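Local coordinates for protein ribonuclease S-F11 (Nicotiana alata, PDB 1IOO) that cleaves RNA as a secreted T2-type ribonuclease of the style and is associated with gametophytic self-incompatibility, by which the plant rejects its own pollen, at residues 58-70 against 77-89. Numbering follows the deposited sequence.
Sequences KMLNDLDKHWMQL and GRTEQPSWKYQYI
Gln69 reaches between helices 74-80 and 82-92, its amide lying flat against the indole of Trp84. Its CB passes Ser83; Gln69 CG then sits over the five-membered ring of Trp84, a CH-pi contact 3.8 Å from the centroid. Beyond CG the extended chain (chi2 169°) carries the amide on across that face, its plane only 8° from the indole's. Gln69 OE1 accepts from two backbone amides, Ser83 N at 2.9 Å and Trp84 N at 3.2 Å, in the first turn of helix 82-92, where N-H groups lack acceptors within the helix. Gln69 NE2 donates to Gly77 O at 2.9 Å, from above that carbonyl plane. Glutamine suits the place because one amide serves both helices. Helices 57-66 and 82-92, perpendicular here and bridged by this indole, belong to the RNase T2 fold; the latter carries the catalytic proton acceptor His91 and Gln87, a probable active-site residue, and Gln69 itself probably helps bind RNA's 3'-phosphate. Tryptophan suits position 84, its broad ring covered on both faces: Leu63 CB lies opposite Gln69, while Trp84 NE1 donates to Trp67 O (2.8 Å) and the same edge meets the Trp67 face in a T-shaped pair, planes at 74°. A leucine in place of Trp84 would probably leave Trp67 O without this donor and a gap between Leu63 and Gln69. Farther out, Arg78 lays its guanidinium face on Leu60 and gives NH1 and NH2 to Asn61 OD1.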
loop_
_atom_site.group_PDB
_atom_site.type_symbol
_atom_site.label_atom_id
_atom_site.label_comp_id
_atom_site.label_asym_id
_atom_site.label_seq_id
_atom_site.Cartn_x
_atom_site.Cartn_y
_atom_site.Cartn_z
ATOM N N LYS A 58 4.776 18.042 11.723
ATOM C CA LYS A 58 5.484 17.400 10.618
ATOM C C LYS A 58 4.907 16.035 10.273
ATOM O O LYS A 58 4.645 15.751 9.105
ATOM C CB LYS A 58 6.975 17.247 10.934
ATOM C CG LYS A 58 7.781 16.666 9.778
ATOM C CD LYS A 58 9.238 16.466 10.163
ATOM C CE LYS A 58 10.067 15.962 8.989
ATOM N NZ LYS A 58 9.625 14.627 8.494
ATOM N N MET A 59 4.740 15.177 11.276
ATOM C CA MET A 59 4.201 13.842 11.029
ATOM C C MET A 59 2.849 13.925 10.333
ATOM O O MET A 59 2.562 13.151 9.418
ATOM C CB MET A 59 4.072 13.055 12.337
ATOM C CG MET A 59 3.528 11.636 12.166
ATOM S SD MET A 59 4.528 10.560 11.087
ATOM C CE MET A 59 5.503 9.688 12.297
ATOM N N LEU A 60 2.019 14.868 10.766
ATOM C CA LEU A 60 0.710 15.047 10.164
ATOM C C LEU A 60 0.835 15.458 8.697
ATOM O O LEU A 60 0.153 14.908 7.835
ATOM C CB LEU A 60 -0.108 16.081 10.949
ATOM C CG LEU A 60 -1.473 16.473 10.373
ATOM C CD1 LEU A 60 -2.308 15.235 10.063
ATOM C CD2 LEU A 60 -2.189 17.356 11.382
ATOM N N ASN A 61 1.715 16.415 8.411
ATOM C CA ASN A 61 1.909 16.849 7.034
ATOM C C ASN A 61 2.486 15.728 6.181
ATOM O O ASN A 61 2.114 15.566 5.019
ATOM C CB ASN A 61 2.844 18.059 6.958
ATOM C CG ASN A 61 2.199 19.321 7.479
ATOM O OD1 ASN A 61 1.010 19.560 7.257
ATOM N ND2 ASN A 61 2.981 20.148 8.163
ATOM N N ASP A 62 3.404 14.957 6.755
ATOM C CA ASP A 62 4.020 13.854 6.030
ATOM C C ASP A 62 2.995 12.783 5.684
ATOM O O ASP A 62 2.960 12.286 4.558
ATOM C CB ASP A 62 5.155 13.215 6.842
ATOM C CG ASP A 62 6.403 14.085 6.907
ATOM O OD1 ASP A 62 6.565 14.980 6.056
ATOM O OD2 ASP A 62 7.236 13.855 7.807
ATOM N N LEU A 63 2.143 12.446 6.647
ATOM C CA LEU A 63 1.141 11.412 6.431
ATOM C C LEU A 63 0.055 11.867 5.471
ATOM O O LEU A 63 -0.413 11.083 4.650
ATOM C CB LEU A 63 0.524 10.971 7.759
ATOM C CG LEU A 63 1.468 10.133 8.627
ATOM C CD1 LEU A 63 0.850 9.944 10.007
ATOM C CD2 LEU A 63 1.738 8.794 7.947
ATOM N N ASP A 64 -0.351 13.130 5.560
ATOM C CA ASP A 64 -1.395 13.613 4.665
ATOM C C ASP A 64 -0.963 13.509 3.211
ATOM O O ASP A 64 -1.793 13.331 2.320
ATOM C CB ASP A 64 -1.797 15.051 4.971
ATOM C CG ASP A 64 -2.963 15.499 4.118
ATOM O OD1 ASP A 64 -2.772 16.346 3.220
ATOM O OD2 ASP A 64 -4.074 14.974 4.324
ATOM N N LYS A 65 0.340 13.624 2.969
ATOM C CA LYS A 65 0.855 13.526 1.620
ATOM C C LYS A 65 1.125 12.070 1.217
ATOM O O LYS A 65 0.569 11.581 0.239
ATOM C CB LYS A 65 2.153 14.331 1.471
ATOM C CG LYS A 65 2.806 14.177 0.102
ATOM C CD LYS A 65 4.136 14.916 0.017
ATOM C CE LYS A 65 4.785 14.681 -1.339
ATOM N NZ LYS A 65 6.103 15.369 -1.468
ATOM N N HIS A 66 1.943 11.377 2.003
ATOM C CA HIS A 66 2.377 10.022 1.658
ATOM C C HIS A 66 1.340 8.951 1.959
ATOM O O HIS A 66 1.359 7.889 1.341
ATOM C CB HIS A 66 3.693 9.716 2.359
ATOM C CG HIS A 66 4.813 10.596 1.905
ATOM N ND1 HIS A 66 5.347 11.597 2.690
ATOM C CD2 HIS A 66 5.453 10.664 0.717
ATOM C CE1 HIS A 66 6.269 12.244 1.998
ATOM N NE2 HIS A 66 6.353 11.699 0.797
ATOM N N TRP A 67 0.475 9.211 2.930
ATOM C CA TRP A 67 -0.598 8.285 3.292
ATOM C C TRP A 67 -1.935 9.007 3.204
ATOM O O TRP A 67 -2.786 8.895 4.085
ATOM C CB TRP A 67 -0.381 7.759 4.721
ATOM C CG TRP A 67 -1.114 6.470 5.058
ATOM C CD1 TRP A 67 -2.359 6.085 4.634
ATOM C CD2 TRP A 67 -0.661 5.439 5.945
ATOM N NE1 TRP A 67 -2.707 4.880 5.206
ATOM C CE2 TRP A 67 -1.683 4.464 6.016
ATOM C CE3 TRP A 67 0.508 5.248 6.691
ATOM C CZ2 TRP A 67 -1.568 3.313 6.801
ATOM C CZ3 TRP A 67 0.623 4.105 7.473
ATOM C CH2 TRP A 67 -0.411 3.152 7.521
ATOM N N MET A 68 -2.110 9.758 2.124
ATOM C CA MET A 68 -3.312 10.546 1.944
ATOM C C MET A 68 -4.565 9.703 2.102
ATOM O O MET A 68 -4.688 8.634 1.504
ATOM C CB MET A 68 -3.306 11.218 0.570
ATOM C CG MET A 68 -4.343 12.323 0.434
ATOM S SD MET A 68 -4.271 13.186 -1.146
ATOM C CE MET A 68 -2.723 14.105 -0.995
ATOM N N GLN A 69 -5.479 10.178 2.942
ATOM C CA GLN A 69 -6.754 9.504 3.149
ATOM C C GLN A 69 -7.734 9.977 2.080
ATOM O O GLN A 69 -8.507 10.910 2.284
ATOM C CB GLN A 69 -7.244 9.807 4.562
ATOM C CG GLN A 69 -6.194 9.443 5.619
ATOM C CD GLN A 69 -6.531 9.971 6.994
ATOM O OE1 GLN A 69 -6.984 9.230 7.867
ATOM N NE2 GLN A 69 -6.315 11.265 7.196
ATOM N N LEU A 70 -7.648 9.323 0.927
ATOM C CA LEU A 70 -8.379 9.683 -0.285
ATOM C C LEU A 70 -9.898 9.741 -0.126
ATOM O O LEU A 70 -10.554 10.474 -0.861
ATOM C CB LEU A 70 -8.021 8.693 -1.396
ATOM C CG LEU A 70 -6.533 8.653 -1.759
ATOM C CD1 LEU A 70 -6.279 7.508 -2.729
ATOM C CD2 LEU A 70 -6.117 9.987 -2.359
ATOM N N GLY A 77 -9.829 14.654 7.350
ATOM C CA GLY A 77 -8.726 13.716 7.371
ATOM C C GLY A 77 -7.623 14.127 8.331
ATOM O O GLY A 77 -7.140 13.310 9.114
ATOM N N ARG A 78 -7.237 15.398 8.286
ATOM C CA ARG A 78 -6.155 15.907 9.125
ATOM C C ARG A 78 -6.560 16.004 10.592
ATOM O O ARG A 78 -5.731 15.823 11.484
ATOM C CB ARG A 78 -5.721 17.291 8.642
ATOM C CG ARG A 78 -4.960 17.301 7.324
ATOM C CD ARG A 78 -4.641 18.730 6.917
ATOM N NE ARG A 78 -3.779 19.382 7.896
ATOM C CZ ARG A 78 -2.453 19.295 7.897
ATOM N NH1 ARG A 78 -1.829 18.592 6.962
ATOM N NH2 ARG A 78 -1.748 19.894 8.851
ATOM N N THR A 79 -7.836 16.281 10.835
ATOM C CA THR A 79 -8.334 16.464 12.192
ATOM C C THR A 79 -8.718 15.148 12.871
ATOM O O THR A 79 -8.237 14.851 13.966
ATOM C CB THR A 79 -9.571 17.395 12.209
ATOM O OG1 THR A 79 -9.220 18.663 11.641
ATOM C CG2 THR A 79 -10.054 17.612 13.638
ATOM N N GLU A 80 -9.568 14.357 12.223
ATOM C CA GLU A 80 -10.064 13.128 12.838
ATOM C C GLU A 80 -9.267 11.888 12.434
ATOM O O GLU A 80 -9.422 10.829 13.046
ATOM C CB GLU A 80 -11.552 12.958 12.540
ATOM C CG GLU A 80 -12.400 14.158 12.961
ATOM C CD GLU A 80 -12.090 14.647 14.368
ATOM O OE1 GLU A 80 -11.904 13.807 15.269
ATOM O OE2 GLU A 80 -12.040 15.877 14.575
ATOM N N GLN A 81 -8.447 12.006 11.391
ATOM C CA GLN A 81 -7.554 10.914 10.964
ATOM C C GLN A 81 -8.248 9.536 11.014
ATOM O O GLN A 81 -7.707 8.566 11.554
ATOM C CB GLN A 81 -6.326 10.953 11.889
ATOM C CG GLN A 81 -5.685 12.353 11.887
ATOM C CD GLN A 81 -4.565 12.560 12.883
ATOM O OE1 GLN A 81 -3.970 11.614 13.398
ATOM N NE2 GLN A 81 -4.262 13.826 13.149
ATOM N N PRO A 82 -9.406 9.409 10.363
ATOM C CA PRO A 82 -10.163 8.154 10.362
ATOM C C PRO A 82 -9.462 6.925 9.787
ATOM O O PRO A 82 -9.548 5.837 10.359
ATOM C CB PRO A 82 -11.429 8.521 9.596
ATOM C CG PRO A 82 -10.943 9.541 8.621
ATOM C CD PRO A 82 -10.018 10.396 9.452
ATOM N N SER A 83 -8.783 7.081 8.658
ATOM C CA SER A 83 -8.140 5.938 8.027
ATOM C C SER A 83 -6.871 5.527 8.744
ATOM O O SER A 83 -6.603 4.336 8.888
ATOM C CB SER A 83 -7.872 6.213 6.551
ATOM O OG SER A 83 -9.105 6.416 5.889
ATOM N N TRP A 84 -6.079 6.500 9.185
ATOM C CA TRP A 84 -4.870 6.175 9.920
ATOM C C TRP A 84 -5.219 5.444 11.208
ATOM O O TRP A 84 -4.569 4.462 11.568
ATOM C CB TRP A 84 -4.055 7.434 10.229
ATOM C CG TRP A 84 -3.639 8.161 8.991
ATOM C CD1 TRP A 84 -3.415 7.610 7.751
ATOM C CD2 TRP A 84 -3.441 9.576 8.842
ATOM N NE1 TRP A 84 -3.106 8.600 6.848
ATOM C CE2 TRP A 84 -3.114 9.810 7.486
ATOM C CE3 TRP A 84 -3.513 10.668 9.720
ATOM C CZ2 TRP A 84 -2.863 11.092 6.984
ATOM C CZ3 TRP A 84 -3.261 11.951 9.217
ATOM C CH2 TRP A 84 -2.941 12.145 7.861
ATOM N N LYS A 85 -6.261 5.915 11.890
ATOM C CA LYS A 85 -6.699 5.277 13.123
ATOM C C LYS A 85 -7.164 3.847 12.863
ATOM O O LYS A 85 -6.780 2.921 13.571
ATOM C CB LYS A 85 -7.847 6.057 13.782
ATOM C CG LYS A 85 -8.331 5.388 15.074
ATOM C CD LYS A 85 -9.638 5.970 15.601
ATOM C CE LYS A 85 -9.479 7.381 16.100
ATOM N NZ LYS A 85 -10.735 7.806 16.784
ATOM N N TYR A 86 -7.989 3.668 11.838
ATOM C CA TYR A 86 -8.500 2.343 11.511
ATOM C C TYR A 86 -7.364 1.380 11.189
ATOM O O TYR A 86 -7.328 0.251 11.687
ATOM C CB TYR A 86 -9.451 2.421 10.317
ATOM C CG TYR A 86 -10.082 1.102 9.957
ATOM C CD1 TYR A 86 -10.868 0.410 10.882
ATOM C CD2 TYR A 86 -9.916 0.550 8.692
ATOM C CE1 TYR A 86 -11.475 -0.800 10.548
ATOM C CE2 TYR A 86 -10.521 -0.658 8.346
ATOM C CZ TYR A 86 -11.299 -1.324 9.277
ATOM O OH TYR A 86 -11.928 -2.502 8.932
ATOM N N GLN A 87 -6.425 1.834 10.366
ATOM C CA GLN A 87 -5.299 1.000 9.967
ATOM C C GLN A 87 -4.417 0.649 11.157
ATOM O O GLN A 87 -3.894 -0.462 11.241
ATOM C CB GLN A 87 -4.474 1.707 8.882
ATOM C CG GLN A 87 -5.206 1.813 7.541
ATOM C CD GLN A 87 -5.473 0.458 6.896
ATOM O OE1 GLN A 87 -6.510 0.256 6.265
ATOM N NE2 GLN A 87 -4.532 -0.468 7.034
ATOM N N TYR A 88 -4.258 1.592 12.080
ATOM C CA TYR A 88 -3.436 1.347 13.262
ATOM C C TYR A 88 -4.068 0.297 14.173
ATOM O O TYR A 88 -3.390 -0.605 14.659
ATOM C CB TYR A 88 -3.220 2.637 14.055
ATOM C CG TYR A 88 -2.300 2.444 15.238
ATOM C CD1 TYR A 88 -0.997 1.991 15.049
ATOM C CD2 TYR A 88 -2.732 2.700 16.540
ATOM C CE1 TYR A 88 -0.139 1.793 16.122
ATOM C CE2 TYR A 88 -1.881 2.503 17.628
ATOM C CZ TYR A 88 -0.584 2.050 17.406
ATOM O OH TYR A 88 0.277 1.861 18.466
ATOM N N ILE A 89 -5.369 0.420 14.409
ATOM C CA ILE A 89 -6.059 -0.517 15.282
ATOM C C ILE A 89 -6.175 -1.904 14.652
ATOM O O ILE A 89 -5.995 -2.916 15.329
ATOM C CB ILE A 89 -7.456 0.018 15.655
ATOM C CG1 ILE A 89 -7.288 1.250 16.544
ATOM C CG2 ILE A 89 -8.272 -1.054 16.368
ATOM C CD1 ILE A 89 -8.561 1.958 16.861
HETATM O O HOH W 1 -1.982 18.629 4.366
#